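Oxalate--CoA ligase (Arabidopsis thaliana, PDB 5IE2) belongs to the ANL superfamily of AMP-binding enzymes and binds ATP between its large AMP-binding domain and smaller C-terminal domain. Local coordinates at residues E310-T315 / L320-P325. Numbering follows the deposited sequence.
Sequences EAYAMT and LMSSNP. With ATP (adenosine-5'-triphosphate), chain C.
Y312 and M321 meet in a Met-aromatic contact within the antiparallel hairpin formed by 310-315 and 320-325. The methyl CE of M321 sits over the centre of the Y312 ring as a CH-pi contact, 3.3 Å from CZ of Y312, with SD oblique to the same ring. A bend at chi3 (-76°) brings that methyl back over the phenol, while M314 CG packs against M321 CE at 3.5 Å. S322 OG lies at the ring edge, 3.4 Å from Y312 CB, and bonds to V337 O.

Backbone bonds set the register, interrupted by a classic beta bulge at which M321 and S322 both face Y312. The carbonyl O of Y312 takes two amides, M321 N at 2.9 Å and S322 N at 3.2 Å, and Y312 N returns a bond to S322 O. At the other end E310 O is gripped twice by one residue: N324 N comes in almost straight (176°) and N324 ND2, 3.0 Å from that oxygen, reaches it from the opposite face of the carbonyl plane. K333 N bonds to N324 OD1, and S336 O takes a further bond from N324 ND2.

The 310-315 segment also lines the ATP site. Adenine N6 donates to A311 O at 2.9 Å and to E310 OE2, which the extended E310 side chain delivers and L292 N also engages; T315 N binds the alpha-phosphate oxygen O1A. Y312 OH bonds to D394 OD2, and the other carboxylate oxygen, OD1, is hydrogen-bonded to ATP.

Strands 308-314 and 319-323 run side by side in a mixed sheet, flanked by 284-287 and 339-340. Helix 184-198 covers the face bearing A311 and L320, whereas strands 389-392 and 404-409 pack against Y312, M314, M321 and S322.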
loop_
_atom_site.group_PDB
_atom_site.type_symbol
_atom_site.label_atom_id
_atom_site.label_comp_id
_atom_site.label_asym_id
_atom_site.label_seq_id
_atom_site.Cartn_x
_atom_site.Cartn_y
_atom_site.Cartn_z
ATOM N N GLU A 310 13.022 -3.414 3.135
ATOM C CA GLU A 310 12.151 -2.259 3.253
ATOM C C GLU A 310 12.113 -1.437 1.967
ATOM O O GLU A 310 13.146 -1.227 1.311
ATOM C CB GLU A 310 12.634 -1.361 4.408
ATOM C CG GLU A 310 11.588 -0.308 4.762
ATOM C CD GLU A 310 11.964 0.607 5.913
ATOM O OE1 GLU A 310 13.123 0.577 6.386
ATOM O OE2 GLU A 310 11.069 1.386 6.333
ATOM N N ALA A 311 10.912 -1.020 1.604
ATOM C CA ALA A 311 10.707 -0.194 0.412
ATOM C C ALA A 311 10.013 1.117 0.823
ATOM O O ALA A 311 9.418 1.187 1.898
ATOM C CB ALA A 311 9.841 -0.918 -0.611
ATOM N N TYR A 312 10.042 2.097 -0.077
ATOM C CA TYR A 312 9.410 3.409 0.088
ATOM C C TYR A 312 8.466 3.623 -1.105
ATOM O O TYR A 312 8.834 3.344 -2.243
ATOM C CB TYR A 312 10.510 4.471 0.156
ATOM C CG TYR A 312 10.130 5.934 -0.078
ATOM C CD1 TYR A 312 9.152 6.562 0.700
ATOM C CD2 TYR A 312 10.867 6.702 -0.966
ATOM C CE1 TYR A 312 8.854 7.963 0.536
ATOM C CE2 TYR A 312 10.608 8.068 -1.123
ATOM C CZ TYR A 312 9.602 8.678 -0.396
ATOM O OH TYR A 312 9.353 10.014 -0.601
ATOM N N ALA A 313 7.234 4.030 -0.820
ATOM C CA ALA A 313 6.193 4.062 -1.849
ATOM C C ALA A 313 5.121 5.092 -1.549
ATOM O O ALA A 313 5.001 5.510 -0.434
ATOM C CB ALA A 313 5.524 2.675 -1.988
ATOM N N MET A 314 4.367 5.514 -2.566
ATOM C CA MET A 314 3.260 6.439 -2.312
ATOM C C MET A 314 2.252 6.333 -3.436
ATOM O O MET A 314 2.556 5.864 -4.539
ATOM C CB MET A 314 3.793 7.885 -2.147
ATOM C CG MET A 314 4.322 8.529 -3.452
ATOM S SD MET A 314 5.205 10.073 -3.055
ATOM C CE MET A 314 4.026 11.038 -2.089
ATOM N N THR A 315 1.022 6.752 -3.160
ATOM C CA THR A 315 -0.036 6.611 -4.134
ATOM C C THR A 315 0.331 7.326 -5.447
ATOM O O THR A 315 0.050 6.814 -6.502
ATOM C CB THR A 315 -1.368 7.211 -3.577
ATOM O OG1 THR A 315 -1.699 6.538 -2.364
ATOM C CG2 THR A 315 -2.508 7.012 -4.549
ATOM N N LEU A 320 5.614 1.811 -5.663
ATOM C CA LEU A 320 7.059 1.736 -5.419
ATOM C C LEU A 320 7.887 2.940 -5.973
ATOM O O LEU A 320 7.786 3.292 -7.177
ATOM C CB LEU A 320 7.593 0.438 -6.055
ATOM C CG LEU A 320 9.117 0.240 -5.932
ATOM C CD1 LEU A 320 9.480 0.021 -4.500
ATOM C CD2 LEU A 320 9.500 -0.979 -6.808
ATOM N N MET A 321 8.706 3.516 -5.099
ATOM C CA MET A 321 9.741 4.464 -5.502
ATOM C C MET A 321 11.147 3.852 -5.301
ATOM O O MET A 321 11.961 3.801 -6.246
ATOM C CB MET A 321 9.614 5.770 -4.699
ATOM C CG MET A 321 8.343 6.556 -5.133
ATOM S SD MET A 321 8.141 8.049 -4.119
ATOM C CE MET A 321 7.504 7.316 -2.573
ATOM N N SER A 322 11.422 3.384 -4.078
ATOM C CA SER A 322 12.748 2.811 -3.825
ATOM C C SER A 322 12.632 1.536 -3.008
ATOM O O SER A 322 11.660 1.323 -2.265
ATOM C CB SER A 322 13.708 3.814 -3.088
ATOM O OG SER A 322 13.299 4.035 -1.726
ATOM N N SER A 323 13.649 0.702 -3.116
ATOM C CA SER A 323 13.691 -0.493 -2.263
ATOM C C SER A 323 15.095 -0.966 -1.956
ATOM O O SER A 323 16.005 -0.823 -2.773
ATOM C CB SER A 323 12.948 -1.650 -2.935
ATOM O OG SER A 323 12.872 -2.763 -2.037
ATOM N N ASN A 324 15.265 -1.585 -0.786
ATOM C CA ASN A 324 16.441 -2.395 -0.578
ATOM C C ASN A 324 16.384 -3.557 -1.555
ATOM O O ASN A 324 15.296 -4.056 -1.881
ATOM C CB ASN A 324 16.504 -2.899 0.882
ATOM C CG ASN A 324 16.891 -1.798 1.844
ATOM O OD1 ASN A 324 18.074 -1.523 2.042
ATOM N ND2 ASN A 324 15.887 -1.147 2.451
ATOM N N PRO A 325 17.541 -3.973 -2.056
ATOM C CA PRO A 325 17.657 -5.031 -3.067
ATOM C C PRO A 325 17.638 -6.402 -2.415
ATOM O O PRO A 325 17.800 -6.507 -1.174
ATOM C CB PRO A 325 19.028 -4.742 -3.706
ATOM C CG PRO A 325 19.838 -4.264 -2.478
ATOM C CD PRO A 325 18.848 -3.412 -1.681
HETATM P PG ATP C . -1.659 12.065 2.401
HETATM O O1G ATP C . -0.948 12.990 3.389
HETATM O O2G ATP C . -3.121 12.323 2.302
HETATM O O3G ATP C . -0.979 12.086 1.034
HETATM P PB ATP C . -0.199 9.618 2.865
HETATM O O1B ATP C . -0.091 8.702 4.065
HETATM O O2B ATP C . 0.926 10.511 2.482
HETATM O O3B ATP C . -1.558 10.533 2.956
HETATM P PA ATP C . 0.155 7.327 1.035
HETATM O O1A ATP C . 0.394 7.582 -0.447
HETATM O O2A ATP C . -0.677 6.180 1.458
HETATM O O3A ATP C . -0.585 8.639 1.613
HETATM O "O5'" ATP C . 1.569 7.340 1.787
HETATM C "C5'" ATP C . 2.827 7.672 1.150
HETATM C "C4'" ATP C . 3.732 8.239 2.258
HETATM O "O4'" ATP C . 4.073 7.180 3.173
HETATM C "C3'" ATP C . 5.076 8.655 1.746
HETATM O "O3'" ATP C . 4.994 9.964 1.185
HETATM C "C2'" ATP C . 5.941 8.615 2.989
HETATM O "O2'" ATP C . 5.634 9.752 3.812
HETATM C "C1'" ATP C . 5.363 7.426 3.701
HETATM N N9 ATP C . 6.165 6.196 3.500
HETATM C C8 ATP C . 5.999 5.230 2.587
HETATM N N7 ATP C . 6.948 4.261 2.777
HETATM C C5 ATP C . 7.699 4.646 3.860
HETATM C C6 ATP C . 8.844 4.075 4.606
HETATM N N6 ATP C . 9.349 2.846 4.255
HETATM N N1 ATP C . 9.302 4.792 5.659
HETATM C C2 ATP C . 8.763 5.978 6.023
HETATM N N3 ATP C . 7.719 6.566 5.384
HETATM C C4 ATP C . 7.175 5.915 4.316
#